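Local atomic coordinates of DUF1955 domain-containing protein (Sulfolobus tokodaii, PDB entry 1WY6), a protein that is of unknown function but folds into a helical repeat architecture, the first of its kind determined from an archaeon. Residues D13-L18 with C47-S52; E41-I46 with S67-D72; I53-M58 with V81-I86; Y57-L62 with T89-V94. All blocks are in the same frame, centred on the assembly; numbering follows the deposited sequence.

How the interactions relate
The four contacts lie in the first 94 residues of a chain with many helices and no strand. Interaction 1 links helix 7-19 to helix 44-52, and interaction 2, about 12 Å away between centres, joins the end of helix 39-42 and the start of helix 44-52 to the loop at 67-72. Interactions 3 and 4 begin on helix 55-65, share Tyr57 and Met58, and have centres about 7 Å apart; they reach helix 78-86 and the start of helix 92-103. Interaction 1 closes before interactions 3 and 4 open, whereas interaction 2 interleaves with each of the others. Helices 44-52 and 55-65 thus relay the packing from the N-terminal end inward, as expected of a helical repeat protein.

Interaction 1 of 4, residues D13-L18 with C47-S52; sequences DAKKFL and CNLLES
Lys15 NZ is gripped by two acceptors: Asn48 OD1, 2.7 Å from the Lys15 NZ atom, and a water that accepts a hydrogen bond from the same ammonium group. These polar bonds join helices 7-19 and 44-52, two non-consecutive helices of the helical repeat fold, whose local axes approach to 10.8 Å and run nearly the same way, at 29°. The lysine reaches over because its CG is anti to the backbone N (chi1 -177°) and the chain stays extended beyond it, roughly perpendicular to the Asn48 side chain. The nitrogen meets the Asn48 carbonyl at a C=O...N angle of 150°, tilted slightly from the amide plane. The water in turn donates to Asn48 O, at 2.8 Å from that oxygen, and is hydrogen-bonded to Ser52 OG. One ammonium group is therefore held by a side chain directly and by a backbone carbonyl through solvent. Beneath this polar layer the contact is apolar. Lys15 CG lies 4.0 Å from Leu49 CD1, as the two side chains lie alongside, pointing opposite ways. Val61 of helix 55-65 touches both Leu18 and Leu49, whose methyls, Leu18 CD1 and Leu49 CD2, meet at 3.6 Å.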
loop_
_atom_site.group_PDB
_atom_site.type_symbol
_atom_site.label_atom_id
_atom_site.label_comp_id
_atom_site.label_asym_id
_atom_site.label_seq_id
_atom_site.Cartn_x
_atom_site.Cartn_y
_atom_site.Cartn_z
ATOM N N ASP A 13 19.349 -1.704 12.237
ATOM C CA ASP A 13 19.214 -0.913 13.449
ATOM C C ASP A 13 18.071 0.072 13.254
ATOM O O ASP A 13 17.256 0.283 14.154
ATOM C CB ASP A 13 20.508 -0.155 13.731
ATOM C CG ASP A 13 20.441 0.639 15.009
ATOM O OD1 ASP A 13 20.109 0.047 16.060
ATOM O OD2 ASP A 13 20.724 1.855 14.966
ATOM N N ALA A 14 18.023 0.674 12.067
ATOM C CA ALA A 14 16.973 1.625 11.732
ATOM C C ALA A 14 15.640 0.882 11.697
ATOM O O ALA A 14 14.643 1.365 12.219
ATOM C CB ALA A 14 17.261 2.276 10.370
ATOM N N LYS A 15 15.643 -0.312 11.105
ATOM C CA LYS A 15 14.431 -1.118 10.995
ATOM C C LYS A 15 13.779 -1.360 12.354
ATOM O O LYS A 15 12.593 -1.110 12.523
ATOM C CB LYS A 15 14.739 -2.461 10.327
ATOM C CG LYS A 15 13.509 -3.335 10.103
ATOM C CD LYS A 15 13.886 -4.697 9.538
ATOM C CE LYS A 15 12.647 -5.573 9.340
ATOM N NZ LYS A 15 12.968 -6.884 8.696
ATOM N N LYS A 16 14.553 -1.836 13.325
ATOM C CA LYS A 16 14.013 -2.095 14.655
ATOM C C LYS A 16 13.349 -0.860 15.276
ATOM O O LYS A 16 12.258 -0.960 15.835
ATOM C CB LYS A 16 15.109 -2.623 15.572
ATOM C CG LYS A 16 14.580 -3.287 16.833
ATOM C CD LYS A 16 15.646 -4.164 17.478
ATOM C CE LYS A 16 16.938 -3.393 17.694
ATOM N NZ LYS A 16 18.041 -4.263 18.185
ATOM N N PHE A 17 14.003 0.298 15.188
ATOM C CA PHE A 17 13.424 1.532 15.723
ATOM C C PHE A 17 12.037 1.732 15.104
ATOM O O PHE A 17 11.041 1.908 15.808
ATOM C CB PHE A 17 14.284 2.751 15.359
ATOM C CG PHE A 17 15.443 3.000 16.288
ATOM C CD1 PHE A 17 15.258 3.048 17.666
ATOM C CD2 PHE A 17 16.720 3.228 15.775
ATOM C CE1 PHE A 17 16.330 3.321 18.526
ATOM C CE2 PHE A 17 17.800 3.501 16.623
ATOM C CZ PHE A 17 17.607 3.548 17.999
ATOM N N LEU A 18 11.995 1.719 13.774
ATOM C CA LEU A 18 10.750 1.920 13.031
ATOM C C LEU A 18 9.660 0.932 13.430
ATOM O O LEU A 18 8.542 1.342 13.726
ATOM C CB LEU A 18 11.008 1.834 11.524
ATOM C CG LEU A 18 11.993 2.879 10.982
ATOM C CD1 LEU A 18 12.250 2.647 9.501
ATOM C CD2 LEU A 18 11.424 4.269 11.225
ATOM N N CYS A 47 11.199 -2.213 0.976
ATOM C CA CYS A 47 10.352 -3.369 0.683
ATOM C C CYS A 47 10.366 -4.291 1.894
ATOM O O CYS A 47 9.337 -4.826 2.305
ATOM C CB CYS A 47 10.892 -4.164 -0.516
ATOM S SG CYS A 47 11.204 -3.231 -2.049
ATOM N N ASN A 48 11.560 -4.475 2.444
ATOM C CA ASN A 48 11.772 -5.330 3.598
ATOM C C ASN A 48 10.983 -4.796 4.798
ATOM O O ASN A 48 10.273 -5.553 5.465
ATOM C CB ASN A 48 13.285 -5.402 3.887
ATOM C CG ASN A 48 13.639 -6.413 4.960
ATOM O OD1 ASN A 48 13.516 -6.138 6.149
ATOM N ND2 ASN A 48 14.089 -7.592 4.540
ATOM N N LEU A 49 11.089 -3.495 5.067
ATOM C CA LEU A 49 10.357 -2.909 6.190
ATOM C C LEU A 49 8.848 -3.102 6.042
ATOM O O LEU A 49 8.187 -3.582 6.961
ATOM C CB LEU A 49 10.642 -1.407 6.316
ATOM C CG LEU A 49 9.884 -0.695 7.449
ATOM C CD1 LEU A 49 10.421 -1.144 8.802
ATOM C CD2 LEU A 49 10.025 0.813 7.305
ATOM N N LEU A 50 8.315 -2.729 4.881
ATOM C CA LEU A 50 6.883 -2.816 4.605
ATOM C C LEU A 50 6.279 -4.206 4.806
ATOM O O LEU A 50 5.083 -4.339 5.070
ATOM C CB LEU A 50 6.598 -2.317 3.178
ATOM C CG LEU A 50 7.003 -0.867 2.866
ATOM C CD1 LEU A 50 6.843 -0.576 1.374
ATOM C CD2 LEU A 50 6.162 0.088 3.690
ATOM N N GLU A 51 7.104 -5.240 4.694
ATOM C CA GLU A 51 6.640 -6.609 4.867
ATOM C C GLU A 51 6.133 -6.886 6.287
ATOM O O GLU A 51 5.216 -7.687 6.489
ATOM C CB GLU A 51 7.778 -7.583 4.529
ATOM C CG GLU A 51 7.399 -9.055 4.642
ATOM C CD GLU A 51 6.467 -9.496 3.536
ATOM O OE1 GLU A 51 5.717 -10.479 3.742
ATOM O OE2 GLU A 51 6.493 -8.868 2.456
ATOM N N SER A 52 6.715 -6.218 7.276
ATOM C CA SER A 52 6.317 -6.468 8.652
ATOM C C SER A 52 5.995 -5.259 9.524
ATOM O O SER A 52 5.499 -5.429 10.636
ATOM C CB SER A 52 7.391 -7.312 9.348
ATOM O OG SER A 52 8.655 -6.665 9.312
HETATM O O HOH W 1 10.784 -7.360 7.603
#

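Interaction 2 of 4, residues E41-I46 with S67-D72; sequences EYNWFI and SYFDLD
Asn43 and Phe69 bring the two backbones to 5.3 Å between their CA atoms, where the junction between the weakly bonded end of helix 39-42 and the first turn of helix 44-52 faces a loop that is extended at Phe69 and Asp70 before entering a 3-10 turn at 71-72. The Asn43 amide uses both ends on Asp70: OD1 accepts from Asp70 N at 2.6 Å, nearly straight at 165° and in the carbonyl plane on a lone pair, while ND2 gives a weak bond to Asp70 O, 3.3 Å from Asn43 ND2. Phe69, which has the most surface buried by this contact, brings its ring against 41-46, with Ile46 CB over one face and the Tyr42 edge approaching, offset, from the other side. Ile46 CB lies 3.6 Å from the Phe69 ring centroid, a CH-pi contact. The Tyr42 pair is offset edge-to-face, planes at 86°, with Tyr42 CD2 3.6 Å from Phe69 CE1. An alanine at Phe69 would probably open a gap beside Ile46 and leave the Tyr42 edge without its aromatic partner. Around this buried contact, helix 23-36 packs on Tyr42, Phe45 and Tyr68, while helix 7-19 touches Trp44 and Phe45.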
loop_
_atom_site.group_PDB
_atom_site.type_symbol
_atom_site.label_atom_id
_atom_site.label_comp_id
_atom_site.label_asym_id
_atom_site.label_seq_id
_atom_site.Cartn_x
_atom_site.Cartn_y
_atom_site.Cartn_z
ATOM N N GLU A 41 21.408 0.109 -3.868
ATOM C CA GLU A 41 22.177 -0.527 -2.803
ATOM C C GLU A 41 21.373 -0.604 -1.502
ATOM O O GLU A 41 21.523 -1.550 -0.732
ATOM C CB GLU A 41 23.475 0.259 -2.574
ATOM C CG GLU A 41 24.124 0.098 -1.199
ATOM C CD GLU A 41 24.733 -1.274 -0.971
ATOM O OE1 GLU A 41 23.977 -2.266 -0.899
ATOM O OE2 GLU A 41 25.975 -1.357 -0.863
ATOM N N TYR A 42 20.525 0.391 -1.257
ATOM C CA TYR A 42 19.722 0.406 -0.041
ATOM C C TYR A 42 18.227 0.396 -0.341
ATOM O O TYR A 42 17.405 0.345 0.569
ATOM C CB TYR A 42 20.056 1.641 0.807
ATOM C CG TYR A 42 19.719 2.967 0.154
ATOM C CD1 TYR A 42 20.716 3.763 -0.411
ATOM C CD2 TYR A 42 18.405 3.438 0.121
ATOM C CE1 TYR A 42 20.417 4.995 -0.985
ATOM C CE2 TYR A 42 18.092 4.666 -0.455
ATOM C CZ TYR A 42 19.104 5.442 -1.005
ATOM O OH TYR A 42 18.807 6.667 -1.560
ATOM N N ASN A 43 17.887 0.442 -1.621
ATOM C CA ASN A 43 16.495 0.470 -2.044
ATOM C C ASN A 43 15.651 -0.687 -1.513
ATOM O O ASN A 43 14.477 -0.506 -1.167
ATOM C CB ASN A 43 16.408 0.484 -3.565
ATOM C CG ASN A 43 15.044 0.894 -4.050
ATOM O OD1 ASN A 43 14.706 2.076 -4.025
ATOM N ND2 ASN A 43 14.234 -0.081 -4.469
ATOM N N TRP A 44 16.255 -1.872 -1.466
ATOM C CA TRP A 44 15.597 -3.090 -0.991
ATOM C C TRP A 44 15.051 -2.935 0.428
ATOM O O TRP A 44 14.105 -3.624 0.812
ATOM C CB TRP A 44 16.599 -4.250 -0.972
ATOM C CG TRP A 44 17.699 -3.998 0.023
ATOM C CD1 TRP A 44 18.816 -3.240 -0.168
ATOM C CD2 TRP A 44 17.728 -4.412 1.398
ATOM N NE1 TRP A 44 19.538 -3.151 0.998
ATOM C CE2 TRP A 44 18.892 -3.862 1.975
ATOM C CE3 TRP A 44 16.882 -5.193 2.196
ATOM C CZ2 TRP A 44 19.234 -4.068 3.322
ATOM C CZ3 TRP A 44 17.222 -5.397 3.537
ATOM C CH2 TRP A 44 18.387 -4.836 4.082
ATOM N N PHE A 45 15.672 -2.051 1.210
ATOM C CA PHE A 45 15.273 -1.849 2.599
ATOM C C PHE A 45 13.804 -1.516 2.811
ATOM O O PHE A 45 13.168 -2.070 3.697
ATOM C CB PHE A 45 16.105 -0.745 3.248
ATOM C CG PHE A 45 15.746 -0.484 4.686
ATOM C CD1 PHE A 45 16.148 -1.361 5.689
ATOM C CD2 PHE A 45 15.009 0.640 5.040
ATOM C CE1 PHE A 45 15.827 -1.115 7.023
ATOM C CE2 PHE A 45 14.687 0.889 6.366
ATOM C CZ PHE A 45 15.100 0.006 7.361
ATOM N N ILE A 46 13.271 -0.601 2.010
ATOM C CA ILE A 46 11.879 -0.193 2.161
ATOM C C ILE A 46 10.902 -1.351 1.945
ATOM O O ILE A 46 9.898 -1.460 2.652
ATOM C CB ILE A 46 11.541 0.985 1.206
ATOM C CG1 ILE A 46 10.277 1.693 1.703
ATOM C CG2 ILE A 46 11.376 0.484 -0.236
ATOM C CD1 ILE A 46 10.437 2.283 3.126
ATOM N N SER A 67 10.027 8.755 -0.508
ATOM C CA SER A 67 10.622 9.383 -1.682
ATOM C C SER A 67 12.055 8.973 -2.008
ATOM O O SER A 67 12.503 9.173 -3.133
ATOM C CB SER A 67 10.547 10.911 -1.544
ATOM O OG SER A 67 11.313 11.374 -0.444
ATOM N N TYR A 68 12.774 8.407 -1.041
ATOM C CA TYR A 68 14.156 7.978 -1.279
ATOM C C TYR A 68 14.270 6.607 -1.933
ATOM O O TYR A 68 15.370 6.176 -2.292
ATOM C CB TYR A 68 14.957 7.943 0.024
ATOM C CG TYR A 68 15.238 9.302 0.611
ATOM C CD1 TYR A 68 14.324 9.919 1.453
ATOM C CD2 TYR A 68 16.418 9.979 0.304
ATOM C CE1 TYR A 68 14.572 11.186 1.982
ATOM C CE2 TYR A 68 16.680 11.242 0.825
ATOM C CZ TYR A 68 15.756 11.839 1.664
ATOM O OH TYR A 68 16.018 13.081 2.197
ATOM N N PHE A 69 13.139 5.923 -2.089
ATOM C CA PHE A 69 13.147 4.583 -2.669
ATOM C C PHE A 69 12.295 4.464 -3.920
ATOM O O PHE A 69 11.466 5.325 -4.212
ATOM C CB PHE A 69 12.622 3.570 -1.641
ATOM C CG PHE A 69 13.348 3.595 -0.322
ATOM C CD1 PHE A 69 14.387 2.702 -0.066
ATOM C CD2 PHE A 69 12.983 4.505 0.675
ATOM C CE1 PHE A 69 15.052 2.713 1.161
ATOM C CE2 PHE A 69 13.640 4.524 1.906
ATOM C CZ PHE A 69 14.675 3.627 2.149
ATOM N N ASP A 70 12.515 3.384 -4.663
ATOM C CA ASP A 70 11.723 3.085 -5.853
ATOM C C ASP A 70 10.777 1.984 -5.391
ATOM O O ASP A 70 11.147 0.815 -5.395
ATOM C CB ASP A 70 12.595 2.550 -6.988
ATOM C CG ASP A 70 13.496 3.607 -7.573
ATOM O OD1 ASP A 70 12.990 4.717 -7.855
ATOM O OD2 ASP A 70 14.701 3.322 -7.755
ATOM N N LEU A 71 9.576 2.366 -4.966
ATOM C CA LEU A 71 8.593 1.404 -4.484
ATOM C C LEU A 71 8.180 0.398 -5.551
ATOM O O LEU A 71 7.815 -0.735 -5.231
ATOM C CB LEU A 71 7.353 2.130 -3.961
ATOM C CG LEU A 71 7.413 2.724 -2.549
ATOM C CD1 LEU A 71 6.171 3.544 -2.293
ATOM C CD2 LEU A 71 7.519 1.620 -1.522
ATOM N N ASP A 72 8.251 0.809 -6.813
ATOM C CA ASP A 72 7.874 -0.062 -7.919
ATOM C C ASP A 72 8.764 -1.298 -7.988
ATOM O O ASP A 72 8.434 -2.272 -8.661
ATOM C CB ASP A 72 7.924 0.703 -9.250
ATOM C CG ASP A 72 9.334 1.116 -9.643
ATOM O OD1 ASP A 72 9.983 1.872 -8.887
ATOM O OD2 ASP A 72 9.798 0.683 -10.718
#

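Interaction 3 of 4, residues I53-M58 with V81-I86; sequences IDCRYM and VECGVI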
loop_
_atom_site.group_PDB
_atom_site.type_symbol
_atom_site.label_atom_id
_atom_site.label_comp_id
_atom_site.label_asym_id
_atom_site.label_seq_id
_atom_site.Cartn_x
_atom_site.Cartn_y
_atom_site.Cartn_z
ATOM N N ILE A 53 6.255 -4.047 9.047
ATOM C CA ILE A 53 5.967 -2.890 9.886
ATOM C C ILE A 53 4.485 -2.769 10.241
ATOM O O ILE A 53 3.602 -2.920 9.392
ATOM C CB ILE A 53 6.449 -1.556 9.251
ATOM C CG1 ILE A 53 6.350 -0.438 10.300
ATOM C CG2 ILE A 53 5.598 -1.198 8.019
ATOM C CD1 ILE A 53 6.993 0.872 9.865
ATOM N N ASP A 54 4.232 -2.510 11.519
ATOM C CA ASP A 54 2.878 -2.344 12.032
ATOM C C ASP A 54 2.157 -1.250 11.242
ATOM O O ASP A 54 2.723 -0.190 10.959
ATOM C CB ASP A 54 2.939 -1.961 13.519
ATOM C CG ASP A 54 1.568 -2.000 14.202
ATOM O OD1 ASP A 54 0.632 -1.297 13.754
ATOM O OD2 ASP A 54 1.435 -2.735 15.198
ATOM N N CYS A 55 0.902 -1.507 10.888
ATOM C CA CYS A 55 0.117 -0.533 10.137
ATOM C C CYS A 55 -0.025 0.807 10.862
ATOM O O CYS A 55 -0.343 1.830 10.247
ATOM C CB CYS A 55 -1.263 -1.113 9.812
ATOM S SG CYS A 55 -1.199 -2.379 8.502
ATOM N N ARG A 56 0.211 0.798 12.168
ATOM C CA ARG A 56 0.131 2.021 12.962
ATOM C C ARG A 56 1.237 3.004 12.573
ATOM O O ARG A 56 1.093 4.202 12.790
ATOM C CB ARG A 56 0.305 1.730 14.457
ATOM C CG ARG A 56 -0.795 0.957 15.157
ATOM C CD ARG A 56 -0.392 0.769 16.620
ATOM N NE ARG A 56 -0.092 2.056 17.247
ATOM C CZ ARG A 56 0.632 2.217 18.354
ATOM N NH1 ARG A 56 1.152 1.170 18.979
ATOM N NH2 ARG A 56 0.827 3.435 18.842
ATOM N N TYR A 57 2.331 2.494 12.009
ATOM C CA TYR A 57 3.478 3.336 11.650
ATOM C C TYR A 57 3.822 3.436 10.165
ATOM O O TYR A 57 4.423 4.422 9.729
ATOM C CB TYR A 57 4.744 2.837 12.367
ATOM C CG TYR A 57 4.588 2.534 13.840
ATOM C CD1 TYR A 57 3.968 3.440 14.701
ATOM C CD2 TYR A 57 5.090 1.346 14.381
ATOM C CE1 TYR A 57 3.846 3.173 16.071
ATOM C CE2 TYR A 57 4.980 1.070 15.745
ATOM C CZ TYR A 57 4.352 1.988 16.584
ATOM O OH TYR A 57 4.211 1.712 17.924
ATOM N N MET A 58 3.470 2.408 9.403
ATOM C CA MET A 58 3.789 2.359 7.981
ATOM C C MET A 58 3.704 3.690 7.239
ATOM O O MET A 58 4.671 4.116 6.615
ATOM C CB MET A 58 2.912 1.329 7.265
ATOM C CG MET A 58 3.212 1.223 5.772
ATOM S SD MET A 58 2.310 -0.087 4.927
ATOM C CE MET A 58 3.326 -1.493 5.321
ATOM N N VAL A 81 -1.425 -1.764 0.741
ATOM C CA VAL A 81 -2.870 -1.728 0.572
ATOM C C VAL A 81 -3.536 -2.305 1.828
ATOM O O VAL A 81 -4.566 -1.800 2.285
ATOM C CB VAL A 81 -3.308 -2.565 -0.638
ATOM C CG1 VAL A 81 -4.806 -2.408 -0.855
ATOM C CG2 VAL A 81 -2.522 -2.146 -1.875
ATOM N N GLU A 82 -2.941 -3.367 2.368
ATOM C CA GLU A 82 -3.444 -4.020 3.577
ATOM C C GLU A 82 -3.543 -3.030 4.729
ATOM O O GLU A 82 -4.500 -3.065 5.499
ATOM C CB GLU A 82 -2.525 -5.169 4.001
ATOM C CG GLU A 82 -2.680 -6.452 3.211
ATOM C CD GLU A 82 -4.053 -7.098 3.381
ATOM O OE1 GLU A 82 -4.718 -6.844 4.415
ATOM O OE2 GLU A 82 -4.460 -7.874 2.485
ATOM N N CYS A 83 -2.539 -2.167 4.873
ATOM C CA CYS A 83 -2.575 -1.171 5.941
ATOM C C CYS A 83 -3.647 -0.133 5.634
ATOM O O CYS A 83 -4.208 0.480 6.533
ATOM C CB CYS A 83 -1.213 -0.507 6.107
ATOM S SG CYS A 83 -0.042 -1.515 7.072
ATOM N N GLY A 84 -3.932 0.065 4.355
ATOM C CA GLY A 84 -4.982 0.997 3.997
ATOM C C GLY A 84 -6.298 0.413 4.490
ATOM O O GLY A 84 -7.114 1.109 5.095
ATOM N N VAL A 85 -6.495 -0.881 4.250
ATOM C CA VAL A 85 -7.716 -1.562 4.678
ATOM C C VAL A 85 -7.819 -1.690 6.200
ATOM O O VAL A 85 -8.874 -1.439 6.771
ATOM C CB VAL A 85 -7.828 -2.978 4.041
ATOM C CG1 VAL A 85 -9.076 -3.705 4.567
ATOM C CG2 VAL A 85 -7.914 -2.854 2.523
ATOM N N ILE A 86 -6.731 -2.087 6.856
ATOM C CA ILE A 86 -6.747 -2.235 8.309
ATOM C C ILE A 86 -7.016 -0.881 8.954
ATOM O O ILE A 86 -7.809 -0.771 9.885
ATOM C CB ILE A 86 -5.407 -2.790 8.836
ATOM C CG1 ILE A 86 -5.158 -4.184 8.249
ATOM C CG2 ILE A 86 -5.433 -2.853 10.363
ATOM C CD1 ILE A 86 -3.863 -4.830 8.711
#
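Cys55 and Cys83 are joined covalently, and the path along 53-58 shows how the first of them is presented. The chain arrives from Ile53 in an extended conformation, and Asp54 then takes the N-cap position of helix 55-65. Its OD1 accepts from Arg56 N at 2.7 Å, nearly straight and through the anti lone pair, and its backbone O receives both Tyr57 N and Met58 N, so Asp54 meets three N-H groups of the first turn, one with its side chain and two with its backbone oxygen. Next, Cys55 SG is anti to the carbonyl carbon (chi1 -74°) and bonds to Cys83 SG at 2.0 Å, with the two CA atoms 5.0 Å apart. The same Cys55 SG is covered by Ile86 CD1 at 3.6 Å, one turn further along helix 78-86, and Cys55 O accepts a hydrogen bond from the Asn87 side chain. One turn on, Met58 brings a third sulfur to the site: Met58 SD lies 3.5 Å from Cys83 SG, and Met58 CE is 3.8 Å from that same Cys83 sulfur, placed there by the bend at chi3. No hydrogen bond crosses between the two segments. The joining is therefore covalent and apolar: the disulfide torsion of -85° is close to the relaxed magnitude of about 90°, in the left-handed sense, which suggests a bond with little torsional strain, consistent with stiffening of a protein from a hyperthermophile.

Interaction 4 of 4, residues Y57-L62 with T89-V94; sequences YMFQVL and TLNEHV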
loop_
_atom_site.group_PDB
_atom_site.type_symbol
_atom_site.label_atom_id
_atom_site.label_comp_id
_atom_site.label_asym_id
_atom_site.label_seq_id
_atom_site.Cartn_x
_atom_site.Cartn_y
_atom_site.Cartn_z
ATOM N N TYR A 57 2.331 2.494 12.009
ATOM C CA TYR A 57 3.478 3.336 11.650
ATOM C C TYR A 57 3.822 3.436 10.165
ATOM O O TYR A 57 4.423 4.422 9.729
ATOM C CB TYR A 57 4.744 2.837 12.367
ATOM C CG TYR A 57 4.588 2.534 13.840
ATOM C CD1 TYR A 57 3.968 3.440 14.701
ATOM C CD2 TYR A 57 5.090 1.346 14.381
ATOM C CE1 TYR A 57 3.846 3.173 16.071
ATOM C CE2 TYR A 57 4.980 1.070 15.745
ATOM C CZ TYR A 57 4.352 1.988 16.584
ATOM O OH TYR A 57 4.211 1.712 17.924
ATOM N N MET A 58 3.470 2.408 9.403
ATOM C CA MET A 58 3.789 2.359 7.981
ATOM C C MET A 58 3.704 3.690 7.239
ATOM O O MET A 58 4.671 4.116 6.615
ATOM C CB MET A 58 2.912 1.329 7.265
ATOM C CG MET A 58 3.212 1.223 5.772
ATOM S SD MET A 58 2.310 -0.087 4.927
ATOM C CE MET A 58 3.326 -1.493 5.321
ATOM N N PHE A 59 2.563 4.359 7.318
ATOM C CA PHE A 59 2.399 5.617 6.606
ATOM C C PHE A 59 3.252 6.771 7.126
ATOM O O PHE A 59 3.676 7.617 6.347
ATOM C CB PHE A 59 0.912 5.974 6.565
ATOM C CG PHE A 59 0.072 4.917 5.892
ATOM C CD1 PHE A 59 -1.060 4.399 6.514
ATOM C CD2 PHE A 59 0.449 4.400 4.654
ATOM C CE1 PHE A 59 -1.801 3.374 5.912
ATOM C CE2 PHE A 59 -0.279 3.381 4.046
ATOM C CZ PHE A 59 -1.408 2.863 4.676
ATOM N N GLN A 60 3.513 6.808 8.431
ATOM C CA GLN A 60 4.363 7.857 9.007
ATOM C C GLN A 60 5.768 7.695 8.428
ATOM O O GLN A 60 6.457 8.669 8.119
ATOM C CB GLN A 60 4.452 7.712 10.527
ATOM C CG GLN A 60 3.149 7.918 11.285
ATOM C CD GLN A 60 3.274 7.514 12.750
ATOM O OE1 GLN A 60 4.248 7.862 13.427
ATOM N NE2 GLN A 60 2.283 6.780 13.246
ATOM N N VAL A 61 6.194 6.440 8.305
ATOM C CA VAL A 61 7.506 6.137 7.754
ATOM C C VAL A 61 7.564 6.547 6.291
ATOM O O VAL A 61 8.488 7.244 5.881
ATOM C CB VAL A 61 7.828 4.638 7.844
ATOM C CG1 VAL A 61 9.137 4.355 7.122
ATOM C CG2 VAL A 61 7.919 4.210 9.309
ATOM N N LEU A 62 6.574 6.116 5.510
ATOM C CA LEU A 62 6.524 6.438 4.087
ATOM C C LEU A 62 6.497 7.943 3.816
ATOM O O LEU A 62 7.121 8.414 2.865
ATOM C CB LEU A 62 5.310 5.774 3.427
ATOM C CG LEU A 62 5.402 4.261 3.232
ATOM C CD1 LEU A 62 4.112 3.746 2.615
ATOM C CD2 LEU A 62 6.595 3.939 2.335
ATOM N N THR A 89 -8.277 3.414 5.791
ATOM C CA THR A 89 -7.927 4.721 5.272
ATOM C C THR A 89 -7.266 4.632 3.903
ATOM O O THR A 89 -6.414 3.783 3.660
ATOM C CB THR A 89 -6.971 5.461 6.241
ATOM O OG1 THR A 89 -6.823 6.820 5.818
ATOM C CG2 THR A 89 -5.596 4.786 6.266
ATOM N N LEU A 90 -7.683 5.516 3.012
ATOM C CA LEU A 90 -7.138 5.584 1.671
ATOM C C LEU A 90 -6.216 6.802 1.671
ATOM O O LEU A 90 -6.548 7.830 2.262
ATOM C CB LEU A 90 -8.273 5.773 0.666
ATOM C CG LEU A 90 -7.946 5.800 -0.825
ATOM C CD1 LEU A 90 -7.232 4.520 -1.220
ATOM C CD2 LEU A 90 -9.233 5.961 -1.621
ATOM N N ASN A 91 -5.054 6.679 1.037
ATOM C CA ASN A 91 -4.099 7.783 0.966
ATOM C C ASN A 91 -3.222 7.601 -0.271
ATOM O O ASN A 91 -3.326 6.589 -0.963
ATOM C CB ASN A 91 -3.228 7.820 2.223
ATOM C CG ASN A 91 -2.421 6.563 2.398
ATOM O OD1 ASN A 91 -1.771 6.105 1.460
ATOM N ND2 ASN A 91 -2.454 5.990 3.597
ATOM N N GLU A 92 -2.350 8.570 -0.537
ATOM C CA GLU A 92 -1.494 8.506 -1.716
ATOM C C GLU A 92 -0.609 7.262 -1.772
ATOM O O GLU A 92 -0.321 6.765 -2.862
ATOM C CB GLU A 92 -0.616 9.759 -1.809
ATOM C CG GLU A 92 0.409 9.867 -0.699
ATOM C CD GLU A 92 1.314 11.077 -0.851
ATOM O OE1 GLU A 92 2.170 11.285 0.039
ATOM O OE2 GLU A 92 1.169 11.814 -1.855
ATOM N N HIS A 93 -0.167 6.777 -0.612
ATOM C CA HIS A 93 0.675 5.589 -0.555
ATOM C C HIS A 93 -0.137 4.393 -1.027
ATOM O O HIS A 93 0.319 3.621 -1.868
ATOM C CB HIS A 93 1.191 5.344 0.873
ATOM C CG HIS A 93 1.970 6.494 1.434
ATOM N ND1 HIS A 93 2.983 7.115 0.738
ATOM C CD2 HIS A 93 1.863 7.156 2.611
ATOM C CE1 HIS A 93 3.465 8.113 1.458
ATOM N NE2 HIS A 93 2.802 8.159 2.599
ATOM N N VAL A 94 -1.343 4.249 -0.490
ATOM C CA VAL A 94 -2.211 3.148 -0.881
ATOM C C VAL A 94 -2.513 3.177 -2.374
ATOM O O VAL A 94 -2.419 2.155 -3.042
ATOM C CB VAL A 94 -3.560 3.171 -0.128
ATOM C CG1 VAL A 94 -4.459 2.044 -0.650
ATOM C CG2 VAL A 94 -3.325 3.012 1.369
#
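Phe59 and His93 bury almost equal areas, with Leu62 third. The Phe59 and His93 rings meet rim to rim, planes only 7° apart and centroids 6.0 Å from each other. The Phe59 face instead receives Asn91 ND2, which sits over the ring centre, 3.2 Å above its plane, with the amide turned 78° from the ring. Asn91 OD1 meanwhile caps helix 92-103, accepting from Val94 N at 2.7 Å, which would fix the amide over Phe59. On His93, Leu62 CB lies over the ring centre, 3.6 Å from the centroid, a CH-pi contact, while Glu92 CG approaches the opposite face; His93 NE2 is hydrogen-bonded to Asp63 OD2. Phe59 CZ also meets Val94 CG2 at 3.8 Å. An alanine at Phe59 would probably leave Asn91 ND2 without the ring it covers and open a gap beside Thr89 and Val94. Packing of helix 55-65 against the capped start of helix 92-103, with helix 78-86, between them in sequence, also touching Phe59, fits the layered stacking of a helical repeat protein.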